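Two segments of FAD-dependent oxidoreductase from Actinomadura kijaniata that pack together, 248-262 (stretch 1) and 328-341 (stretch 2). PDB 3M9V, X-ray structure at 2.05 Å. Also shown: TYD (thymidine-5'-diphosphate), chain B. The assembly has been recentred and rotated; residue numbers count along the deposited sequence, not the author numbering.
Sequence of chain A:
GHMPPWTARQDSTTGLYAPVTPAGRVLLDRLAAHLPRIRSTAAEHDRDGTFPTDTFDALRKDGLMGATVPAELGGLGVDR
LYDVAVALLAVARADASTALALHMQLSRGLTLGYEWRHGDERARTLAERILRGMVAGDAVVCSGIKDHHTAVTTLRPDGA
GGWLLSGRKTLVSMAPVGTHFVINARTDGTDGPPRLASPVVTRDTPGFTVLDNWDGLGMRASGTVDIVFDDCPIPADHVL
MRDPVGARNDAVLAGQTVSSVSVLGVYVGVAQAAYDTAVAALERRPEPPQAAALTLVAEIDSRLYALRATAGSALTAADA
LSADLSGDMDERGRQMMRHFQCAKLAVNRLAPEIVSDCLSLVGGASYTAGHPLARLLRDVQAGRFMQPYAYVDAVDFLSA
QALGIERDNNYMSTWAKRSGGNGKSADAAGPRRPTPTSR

Stretch 1 (248-262) RNDAVLAGQTVSSVS
Stretch 2 (328-341) DMDERGRQMMRHFQ

The two stretches run side by side in the same general direction: the helix of stretch 1, with Leu253 to Val258 in its body, crosses the helix that begins at Met329 at 34° with a closest axial approach of 7.9 Å. Asp250 to Val252 also have helical phi/psi. CA atoms pair Ala251 with Asp330 (4.1 Å), Ala254 with Gly333 (4.2 Å), Thr257 with Met337 (5.8 Å) and Val261 with Phe340 (6.0 Å), so the helices diverge toward their C-termini; 799 Å² is buried.

Asp328 (chi1 t) caps stretch 2, its OD2 accepting from Glu331 N at 3.2 Å. Met329 (mmm) sets its CB 3.9 Å from Ala251 CB, while Met329 O receives a CA-H...O contact from Ala251 CA (3.4 Å). A water donates to Ala251 O (3.1 Å) and Met329 O (3.0 Å) and accepts from Arg332 NH2 (2.8 Å). Asp330 (chi1 m) turns OD1 to Ala251 N, a weak 2.8 Å hydrogen bond.

Arg332, extended (ttt, chi4 -87°), passes Ala254 CB, 3.5 Å from its NH2, and donates from NH2 to TYD O4 at 2.7 Å. Gly333 permits the close backbone approach: its CA lies 3.7 Å from Asp250 O, where a CB would clash. Arg334 (mtm, chi4 -99°) bridges two acids: NH1 meets Asp250 OD2 in a very short 2.5 Å salt bridge, and NH2 meets Glu331 OE1 at 2.7 Å.

Met336 (mtp) places SD 3.7 Å from Ala254 CB and CE 3.9 Å from Val258 CG2 (chi1 t). Met337 (tpp) packs CB against Leu253 CB (3.9 Å; Leu253 mt), its CE reaching 3.2 Å from Thr257 OG1; that hydroxyl (chi1 m) donates to Leu253 O at 3.0 Å. Phe340 (chi1 t, chi2 14°) closes the interface: Val261 CA sits over one ring face, 3.9 Å from the Phe340 ring centroid, and Val261 CG2 (chi1 p) approaches Phe340 CD1 at 3.5 Å.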

ATOM      1  N   ARG A 248      35.682  -8.404 -10.403  1.00 63.94           N
ATOM      2  CA  ARG A 248      34.723  -7.299 -10.403  1.00 63.64           C
ATOM      3  C   ARG A 248      35.087  -6.236 -11.438  1.00 61.12           C
ATOM      4  O   ARG A 248      36.232  -5.776 -11.493  1.00 62.43           O
ATOM      5  CB  ARG A 248      34.691  -6.613  -9.032  1.00 65.02           C
ATOM      6  CG  ARG A 248      34.330  -7.502  -7.854  1.00 69.21           C
ATOM      7  CD  ARG A 248      33.463  -6.733  -6.867  1.00 76.32           C
ATOM      8  NE  ARG A 248      33.963  -6.861  -5.500  1.00 82.84           N
ATOM      9  CZ  ARG A 248      34.707  -5.948  -4.878  1.00 84.23           C
ATOM     10  NH1 ARG A 248      35.047  -4.820  -5.489  1.00 83.27           N
ATOM     11  NH2 ARG A 248      35.113  -6.161  -3.633  1.00 83.99           N
ATOM     12  N   ASN A 249      34.106  -5.829 -12.237  1.00 56.61           N
ATOM     13  CA  ASN A 249      34.309  -4.766 -13.210  1.00 51.46           C
ATOM     14  C   ASN A 249      33.020  -3.976 -13.454  1.00 47.19           C
ATOM     15  O   ASN A 249      32.221  -4.307 -14.326  1.00 47.24           O
ATOM     16  CB  ASN A 249      34.832  -5.389 -14.504  1.00 51.71           C
ATOM     17  CG  ASN A 249      35.091  -4.356 -15.583  1.00 57.25           C
ATOM     18  OD1 ASN A 249      35.572  -3.256 -15.296  1.00 63.60           O
ATOM     19  ND2 ASN A 249      34.767  -4.697 -16.830  1.00 60.47           N
ATOM     20  N   ASP A 250      32.812  -2.908 -12.695  1.00 41.91           N
ATOM     21  CA  ASP A 250      31.561  -2.162 -12.763  1.00 37.74           C
ATOM     22  C   ASP A 250      31.177  -1.596 -14.131  1.00 35.32           C
ATOM     23  O   ASP A 250      29.992  -1.384 -14.404  1.00 32.28           O
ATOM     24  CB  ASP A 250      31.523  -1.057 -11.706  1.00 38.18           C
ATOM     25  CG  ASP A 250      31.205  -1.585 -10.323  1.00 38.25           C
ATOM     26  OD1 ASP A 250      30.760  -2.736 -10.188  1.00 41.90           O
ATOM     27  OD2 ASP A 250      31.373  -0.840  -9.342  1.00 46.86           O
ATOM     28  N   ALA A 251      32.162  -1.362 -14.992  1.00 33.34           N
ATOM     29  CA  ALA A 251      31.908  -0.733 -16.285  1.00 30.92           C
ATOM     30  C   ALA A 251      30.961  -1.586 -17.132  1.00 30.91           C
ATOM     31  O   ALA A 251      30.275  -1.074 -18.023  1.00 29.11           O
ATOM     32  CB  ALA A 251      33.211  -0.467 -17.057  1.00 30.39           C
ATOM     33  N   VAL A 252      30.930  -2.874 -16.815  1.00 30.23           N
ATOM     34  CA  VAL A 252      30.153  -3.883 -17.542  1.00 31.33           C
ATOM     35  C   VAL A 252      28.648  -3.742 -17.284  1.00 31.29           C
ATOM     36  O   VAL A 252      27.816  -4.153 -18.090  1.00 28.60           O
ATOM     37  CB  VAL A 252      30.679  -5.277 -17.129  1.00 32.75           C
ATOM     38  CG1 VAL A 252      29.636  -6.373 -17.193  1.00 36.65           C
ATOM     39  CG2 VAL A 252      31.883  -5.628 -18.002  1.00 33.36           C
ATOM     40  N   LEU A 253      28.324  -3.118 -16.158  1.00 28.05           N
ATOM     41  CA  LEU A 253      26.950  -2.785 -15.828  1.00 27.03           C
ATOM     42  C   LEU A 253      26.347  -1.954 -16.944  1.00 25.13           C
ATOM     43  O   LEU A 253      25.135  -2.017 -17.131  1.00 22.08           O
ATOM     44  CB  LEU A 253      26.853  -2.055 -14.480  1.00 23.93           C
ATOM     45  CG  LEU A 253      27.372  -2.952 -13.346  1.00 29.78           C
ATOM     46  CD1 LEU A 253      27.268  -2.342 -11.939  1.00 30.87           C
ATOM     47  CD2 LEU A 253      26.788  -4.348 -13.300  1.00 24.96           C
ATOM     48  N   ALA A 254      27.157  -1.198 -17.684  1.00 23.37           N
ATOM     49  CA  ALA A 254      26.544  -0.336 -18.686  1.00 21.77           C
ATOM     50  C   ALA A 254      25.951  -1.156 -19.826  1.00 22.58           C
ATOM     51  O   ALA A 254      24.891  -0.789 -20.346  1.00 22.79           O
ATOM     52  CB  ALA A 254      27.534   0.642 -19.289  1.00 22.42           C
ATOM     53  N   GLY A 255      26.640  -2.213 -20.241  1.00 20.11           N
ATOM     54  CA  GLY A 255      26.149  -3.073 -21.311  1.00 21.13           C
ATOM     55  C   GLY A 255      24.916  -3.851 -20.869  1.00 23.49           C
ATOM     56  O   GLY A 255      23.980  -4.049 -21.650  1.00 19.87           O
ATOM     57  N   GLN A 256      24.902  -4.294 -19.613  1.00 21.22           N
ATOM     58  CA  GLN A 256      23.720  -4.983 -19.117  1.00 20.98           C
ATOM     59  C   GLN A 256      22.512  -4.072 -19.047  1.00 20.60           C
ATOM     60  O   GLN A 256      21.359  -4.512 -19.151  1.00 17.98           O
ATOM     61  CB  GLN A 256      24.003  -5.580 -17.744  1.00 21.40           C
ATOM     62  CG  GLN A 256      25.011  -6.696 -17.857  1.00 23.40           C
ATOM     63  CD  GLN A 256      25.585  -7.036 -16.512  1.00 35.13           C
ATOM     64  OE1 GLN A 256      24.976  -6.785 -15.471  1.00 34.89           O
ATOM     65  NE2 GLN A 256      26.781  -7.603 -16.520  1.00 39.96           N
ATOM     66  N   THR A 257      22.781  -2.781 -18.885  1.00 19.45           N
ATOM     67  CA  THR A 257      21.671  -1.849 -18.835  1.00 16.75           C
ATOM     68  C   THR A 257      21.126  -1.661 -20.245  1.00 17.95           C
ATOM     69  O   THR A 257      19.917  -1.766 -20.499  1.00 17.78           O
ATOM     70  CB  THR A 257      22.111  -0.522 -18.181  1.00 17.27           C
ATOM     71  OG1 THR A 257      22.456  -0.781 -16.818  1.00 15.59           O
ATOM     72  CG2 THR A 257      20.951   0.481 -18.228  1.00 14.87           C
ATOM     73  N   VAL A 258      22.029  -1.367 -21.179  1.00 19.55           N
ATOM     74  CA  VAL A 258      21.638  -1.201 -22.569  1.00 17.59           C
ATOM     75  C   VAL A 258      20.854  -2.445 -23.016  1.00 20.18           C
ATOM     76  O   VAL A 258      19.817  -2.341 -23.682  1.00 15.53           O
ATOM     77  CB  VAL A 258      22.858  -0.878 -23.472  1.00 18.98           C
ATOM     78  CG1 VAL A 258      22.461  -0.905 -24.950  1.00 16.50           C
ATOM     79  CG2 VAL A 258      23.446   0.523 -23.163  1.00 15.95           C
ATOM     80  N   SER A 259      21.351  -3.625 -22.653  1.00 18.29           N
ATOM     81  CA  SER A 259      20.679  -4.866 -23.004  1.00 21.15           C
ATOM     82  C   SER A 259      19.248  -5.042 -22.519  1.00 20.99           C
ATOM     83  O   SER A 259      18.529  -5.835 -23.124  1.00 19.47           O
ATOM     84  CB  SER A 259      21.434  -6.061 -22.393  1.00 21.45           C
ATOM     85  OG  SER A 259      22.642  -6.182 -23.114  1.00 31.35           O
ATOM     86  N   SER A 260      18.849  -4.410 -21.414  1.00 19.00           N
ATOM     87  CA  SER A 260      17.589  -4.793 -20.788  1.00 17.36           C
ATOM     88  C   SER A 260      16.637  -3.667 -20.433  1.00 17.13           C
ATOM     89  O   SER A 260      15.448  -3.919 -20.246  1.00 17.53           O
ATOM     90  CB  SER A 260      17.868  -5.524 -19.466  1.00 20.36           C
ATOM     91  OG  SER A 260      18.317  -6.829 -19.795  1.00 25.58           O
ATOM     92  N   VAL A 261      17.140  -2.443 -20.318  1.00 16.88           N
ATOM     93  CA  VAL A 261      16.357  -1.343 -19.745  1.00 15.37           C
ATOM     94  C   VAL A 261      15.122  -0.951 -20.561  1.00 16.60           C
ATOM     95  O   VAL A 261      14.089  -0.521 -20.013  1.00 15.32           O
ATOM     96  CB  VAL A 261      17.241  -0.112 -19.368  1.00 15.01           C
ATOM     97  CG1 VAL A 261      17.656   0.648 -20.620  1.00 13.05           C
ATOM     98  CG2 VAL A 261      16.399   0.784 -18.449  1.00 13.89           C
ATOM     99  N   SER A 262      15.199  -1.154 -21.875  1.00 13.32           N
ATOM    100  CA  SER A 262      14.084  -0.732 -22.702  1.00 14.38           C
ATOM    101  C   SER A 262      12.841  -1.625 -22.563  1.00 14.48           C
ATOM    102  O   SER A 262      11.695  -1.270 -22.920  1.00 15.07           O
ATOM    103  CB  SER A 262      14.579  -0.394 -24.127  1.00 14.24           C
ATOM    104  OG  SER A 262      14.772  -1.562 -24.903  1.00 17.68           O
ATOM    105  N   ASP A 328      34.908   8.382 -16.216  1.00 39.41           N
ATOM    106  CA  ASP A 328      35.147   7.148 -15.488  1.00 37.38           C
ATOM    107  C   ASP A 328      34.102   6.099 -15.889  1.00 38.40           C
ATOM    108  O   ASP A 328      32.925   6.201 -15.530  1.00 35.71           O
ATOM    109  CB  ASP A 328      35.089   7.438 -13.992  1.00 37.04           C
ATOM    110  CG  ASP A 328      35.349   6.211 -13.149  1.00 37.98           C
ATOM    111  OD1 ASP A 328      35.747   6.365 -11.985  1.00 47.48           O
ATOM    112  OD2 ASP A 328      35.136   5.066 -13.584  1.00 41.87           O
ATOM    113  N   MET A 329      34.546   5.083 -16.619  1.00 36.59           N
ATOM    114  CA  MET A 329      33.668   4.025 -17.111  1.00 38.01           C
ATOM    115  C   MET A 329      33.033   3.169 -16.026  1.00 37.25           C
ATOM    116  O   MET A 329      31.929   2.661 -16.205  1.00 37.47           O
ATOM    117  CB  MET A 329      34.401   3.126 -18.111  1.00 38.06           C
ATOM    118  CG  MET A 329      34.829   3.877 -19.342  1.00 36.83           C
ATOM    119  SD  MET A 329      33.443   4.293 -20.412  1.00 44.86           S
ATOM    120  CE  MET A 329      32.995   2.601 -20.857  1.00 47.04           C
ATOM    121  N   ASP A 330      33.715   2.975 -14.905  1.00 37.03           N
ATOM    122  CA  ASP A 330      33.072   2.313 -13.781  1.00 37.00           C
ATOM    123  C   ASP A 330      31.924   3.095 -13.130  1.00 37.07           C
ATOM    124  O   ASP A 330      30.845   2.537 -12.929  1.00 35.55           O
ATOM    125  CB  ASP A 330      34.106   1.842 -12.771  1.00 37.08           C
ATOM    126  CG  ASP A 330      34.976   0.749 -13.346  1.00 43.39           C
ATOM    127  OD1 ASP A 330      34.436  -0.166 -14.003  1.00 49.55           O
ATOM    128  OD2 ASP A 330      36.205   0.795 -13.150  1.00 45.09           O
ATOM    129  N   GLU A 331      32.137   4.374 -12.831  1.00 35.49           N
ATOM    130  CA  GLU A 331      31.056   5.254 -12.393  1.00 35.46           C
ATOM    131  C   GLU A 331      29.910   5.282 -13.414  1.00 32.99           C
ATOM    132  O   GLU A 331      28.734   5.311 -13.042  1.00 32.64           O
ATOM    133  CB  GLU A 331      31.608   6.669 -12.167  1.00 34.27           C
ATOM    134  CG  GLU A 331      30.926   7.521 -11.101  1.00 39.60           C
ATOM    135  CD  GLU A 331      30.369   6.729  -9.927  1.00 48.52           C
ATOM    136  OE1 GLU A 331      31.078   5.904  -9.305  1.00 51.71           O
ATOM    137  OE2 GLU A 331      29.176   6.927  -9.616  1.00 50.74           O
ATOM    138  N   ARG A 332      30.243   5.273 -14.701  1.00 29.33           N
ATOM    139  CA  ARG A 332      29.216   5.300 -15.740  1.00 27.87           C
ATOM    140  C   ARG A 332      28.264   4.101 -15.653  1.00 28.22           C
ATOM    141  O   ARG A 332      27.045   4.287 -15.745  1.00 27.47           O
ATOM    142  CB  ARG A 332      29.861   5.343 -17.118  1.00 26.24           C
ATOM    143  CG  ARG A 332      28.895   5.061 -18.256  1.00 27.09           C
ATOM    144  CD  ARG A 332      29.607   5.439 -19.541  1.00 29.48           C
ATOM    145  NE  ARG A 332      28.838   5.248 -20.768  1.00 25.20           N
ATOM    146  CZ  ARG A 332      28.789   4.105 -21.455  1.00 24.63           C
ATOM    147  NH1 ARG A 332      28.102   4.053 -22.586  1.00 24.43           N
ATOM    148  NH2 ARG A 332      29.424   3.018 -21.037  1.00 17.32           N
ATOM    149  N   GLY A 333      28.822   2.907 -15.454  1.00 24.51           N
ATOM    150  CA  GLY A 333      28.102   1.639 -15.340  1.00 25.75           C
ATOM    151  C   GLY A 333      27.306   1.545 -14.047  1.00 24.81           C
ATOM    152  O   GLY A 333      26.174   1.073 -14.043  1.00 25.26           O
ATOM    153  N   ARG A 334      27.849   2.013 -12.928  1.00 24.97           N
ATOM    154  CA  ARG A 334      27.072   2.056 -11.688  1.00 25.39           C
ATOM    155  C   ARG A 334      25.892   3.020 -11.855  1.00 23.63           C
ATOM    156  O   ARG A 334      24.781   2.726 -11.442  1.00 23.02           O
ATOM    157  CB  ARG A 334      27.947   2.474 -10.502  1.00 29.23           C
ATOM    158  CG  ARG A 334      28.873   1.361  -9.998  1.00 32.98           C
ATOM    159  CD  ARG A 334      29.565   1.771  -8.709  1.00 37.10           C
ATOM    160  NE  ARG A 334      30.502   2.849  -9.006  1.00 38.23           N
ATOM    161  CZ  ARG A 334      31.806   2.646  -9.175  1.00 41.51           C
ATOM    162  NH1 ARG A 334      32.298   1.419  -9.081  1.00 40.37           N
ATOM    163  NH2 ARG A 334      32.619   3.662  -9.431  1.00 40.87           N
ATOM    164  N   GLN A 335      26.091   4.154 -12.508  1.00 21.62           N
ATOM    165  CA  GLN A 335      24.994   5.096 -12.593  1.00 22.04           C
ATOM    166  C   GLN A 335      23.911   4.547 -13.515  1.00 20.15           C
ATOM    167  O   GLN A 335      22.736   4.682 -13.218  1.00 20.49           O
ATOM    168  CB  GLN A 335      25.513   6.448 -13.082  1.00 21.35           C
ATOM    169  CG  GLN A 335      26.130   7.145 -11.890  1.00 27.63           C
ATOM    170  CD  GLN A 335      26.505   8.569 -12.195  1.00 37.38           C
ATOM    171  OE1 GLN A 335      25.802   9.303 -12.894  1.00 42.64           O
ATOM    172  NE2 GLN A 335      27.640   8.980 -11.639  1.00 47.03           N
ATOM    173  N   MET A 336      24.293   3.936 -14.631  1.00 19.66           N
ATOM    174  CA  MET A 336      23.290   3.410 -15.549  1.00 17.29           C
ATOM    175  C   MET A 336      22.456   2.329 -14.873  1.00 16.75           C
ATOM    176  O   MET A 336      21.229   2.366 -14.935  1.00 15.68           O
ATOM    177  CB  MET A 336      23.944   2.916 -16.827  1.00 16.33           C
ATOM    178  CG  MET A 336      24.477   4.081 -17.674  1.00 17.22           C
ATOM    179  SD  MET A 336      25.226   3.512 -19.224  1.00 24.62           S
ATOM    180  CE  MET A 336      23.816   2.881 -20.118  1.00 13.40           C
ATOM    181  N   MET A 337      23.114   1.439 -14.143  1.00 14.64           N
ATOM    182  CA  MET A 337      22.414   0.355 -13.474  1.00 19.59           C
ATOM    183  C   MET A 337      21.510   0.816 -12.318  1.00 18.92           C
ATOM    184  O   MET A 337      20.424   0.292 -12.067  1.00 20.86           O
ATOM    185  CB  MET A 337      23.429  -0.713 -13.045  1.00 18.70           C
ATOM    186  CG  MET A 337      22.765  -1.926 -12.421  1.00 21.36           C
ATOM    187  SD  MET A 337      21.742  -2.879 -13.589  1.00 23.26           S
ATOM    188  CE  MET A 337      22.786  -3.405 -14.935  1.00 27.10           C
ATOM    189  N   ARG A 338      21.955   1.839 -11.608  1.00 20.90           N
ATOM    190  CA  ARG A 338      21.155   2.441 -10.553  1.00 21.40           C
ATOM    191  C   ARG A 338      19.888   3.108 -11.113  1.00 20.26           C
ATOM    192  O   ARG A 338      18.808   2.888 -10.588  1.00 17.54           O
ATOM    193  CB  ARG A 338      21.999   3.492  -9.820  1.00 21.41           C
ATOM    194  CG  ARG A 338      21.207   4.215  -8.715  1.00 24.59           C
ATOM    195  CD  ARG A 338      21.266   3.397  -7.433  1.00 30.99           C
ATOM    196  NE  ARG A 338      20.931   4.094  -6.183  1.00 33.75           N
ATOM    197  CZ  ARG A 338      21.794   4.786  -5.446  1.00 30.79           C
ATOM    198  NH1 ARG A 338      23.047   4.931  -5.843  1.00 26.56           N
ATOM    199  NH2 ARG A 338      21.406   5.356  -4.316  1.00 22.77           N
ATOM    200  N   HIS A 339      19.985   3.928 -12.153  1.00 18.40           N
ATOM    201  CA  HIS A 339      18.768   4.383 -12.820  1.00 19.24           C
ATOM    202  C   HIS A 339      17.861   3.233 -13.239  1.00 18.73           C
ATOM    203  O   HIS A 339      16.665   3.325 -12.972  1.00 17.12           O
ATOM    204  CB  HIS A 339      19.029   5.200 -14.087  1.00 16.10           C
ATOM    205  CG  HIS A 339      19.496   6.600 -13.818  1.00 20.98           C
ATOM    206  ND1 HIS A 339      18.628   7.638 -13.544  1.00 17.03           N
ATOM    207  CD2 HIS A 339      20.744   7.131 -13.785  1.00 20.67           C
ATOM    208  CE1 HIS A 339      19.318   8.757 -13.392  1.00 21.87           C
ATOM    209  NE2 HIS A 339      20.604   8.472 -13.511  1.00 22.13           N
ATOM    210  N   PHE A 340      18.406   2.205 -13.897  1.00 17.63           N
ATOM    211  CA  PHE A 340      17.662   1.017 -14.343  1.00 15.78           C
ATOM    212  C   PHE A 340      16.974   0.375 -13.140  1.00 15.12           C
ATOM    213  O   PHE A 340      15.755   0.151 -13.130  1.00 13.11           O
ATOM    214  CB  PHE A 340      18.604   0.034 -15.067  1.00 12.14           C
ATOM    215  CG  PHE A 340      17.973  -1.225 -15.620  1.00 18.66           C
ATOM    216  CD1 PHE A 340      16.590  -1.391 -15.762  1.00 16.41           C
ATOM    217  CD2 PHE A 340      18.800  -2.293 -15.991  1.00 20.14           C
ATOM    218  CE1 PHE A 340      16.041  -2.577 -16.297  1.00 15.48           C
ATOM    219  CE2 PHE A 340      18.265  -3.512 -16.462  1.00 17.79           C
ATOM    220  CZ  PHE A 340      16.871  -3.646 -16.623  1.00 14.85           C
ATOM    221  N   GLN A 341      17.750   0.019 -12.121  1.00 13.94           N
ATOM    222  CA  GLN A 341      17.131  -0.716 -11.024  1.00 13.22           C
ATOM    223  C   GLN A 341      16.115   0.047 -10.150  1.00 14.65           C
ATOM    224  O   GLN A 341      15.149  -0.541  -9.661  1.00 12.63           O
ATOM    225  CB  GLN A 341      18.162  -1.480 -10.193  1.00 14.76           C
ATOM    226  CG  GLN A 341      19.023  -2.376 -11.112  1.00 12.97           C
ATOM    227  CD  GLN A 341      18.210  -3.518 -11.711  1.00 18.99           C
ATOM    228  OE1 GLN A 341      17.401  -4.150 -11.017  1.00 17.64           O
ATOM    229  NE2 GLN A 341      18.449  -3.819 -12.991  1.00 14.39           N
TER
HETATM  230  PA  TYD B 901      25.547  -7.970 -21.943  1.00 58.48           P
HETATM  231  O1A TYD B 901      25.670  -9.329 -22.607  1.00 60.80           O
HETATM  232  O2A TYD B 901      24.230  -7.516 -21.338  1.00 62.40           O
HETATM  233  O3A TYD B 901      26.712  -7.810 -20.849  1.00 63.19           O
HETATM  234  PB  TYD B 901      27.381  -9.162 -20.291  1.00 70.29           P
HETATM  235  O1B TYD B 901      26.204 -10.105 -20.126  1.00 71.46           O
HETATM  236  O2B TYD B 901      27.920  -8.613 -18.986  1.00 71.57           O
HETATM  237  O3B TYD B 901      28.393  -9.500 -21.371  1.00 70.58           O
HETATM  238  O5' TYD B 901      26.123  -6.798 -22.890  1.00 55.06           O
HETATM  239  C5' TYD B 901      27.495  -6.704 -23.269  1.00 43.96           C
HETATM  240  C4' TYD B 901      27.302  -5.885 -24.537  1.00 41.60           C
HETATM  241  O4' TYD B 901      26.907  -4.555 -24.225  1.00 31.81           O
HETATM  242  C3' TYD B 901      28.532  -5.778 -25.419  1.00 38.68           C
HETATM  243  O3' TYD B 901      28.114  -6.507 -26.574  1.00 44.05           O
HETATM  244  C2' TYD B 901      28.579  -4.316 -25.834  1.00 37.02           C
HETATM  245  C1' TYD B 901      27.360  -3.633 -25.219  1.00 33.08           C
HETATM  246  N1  TYD B 901      27.748  -2.383 -24.551  1.00 26.06           N
HETATM  247  C2  TYD B 901      27.105  -1.246 -24.811  1.00 27.73           C
HETATM  248  O2  TYD B 901      26.170  -1.248 -25.648  1.00 26.90           O
HETATM  249  N3  TYD B 901      27.483  -0.110 -24.186  1.00 27.04           N
HETATM  250  C4  TYD B 901      28.494  -0.108 -23.286  1.00 29.74           C
HETATM  251  O4  TYD B 901      28.819   0.958 -22.721  1.00 30.15           O
HETATM  252  C5  TYD B 901      29.171  -1.283 -23.010  1.00 28.48           C
HETATM  253  C5M TYD B 901      30.316  -1.383 -22.037  1.00 27.73           C
HETATM  254  C6  TYD B 901      28.758  -2.429 -23.674  1.00 29.04           C
HETATM  255  O   HOH W   1      30.581   1.895 -18.716  1.00 27.06           O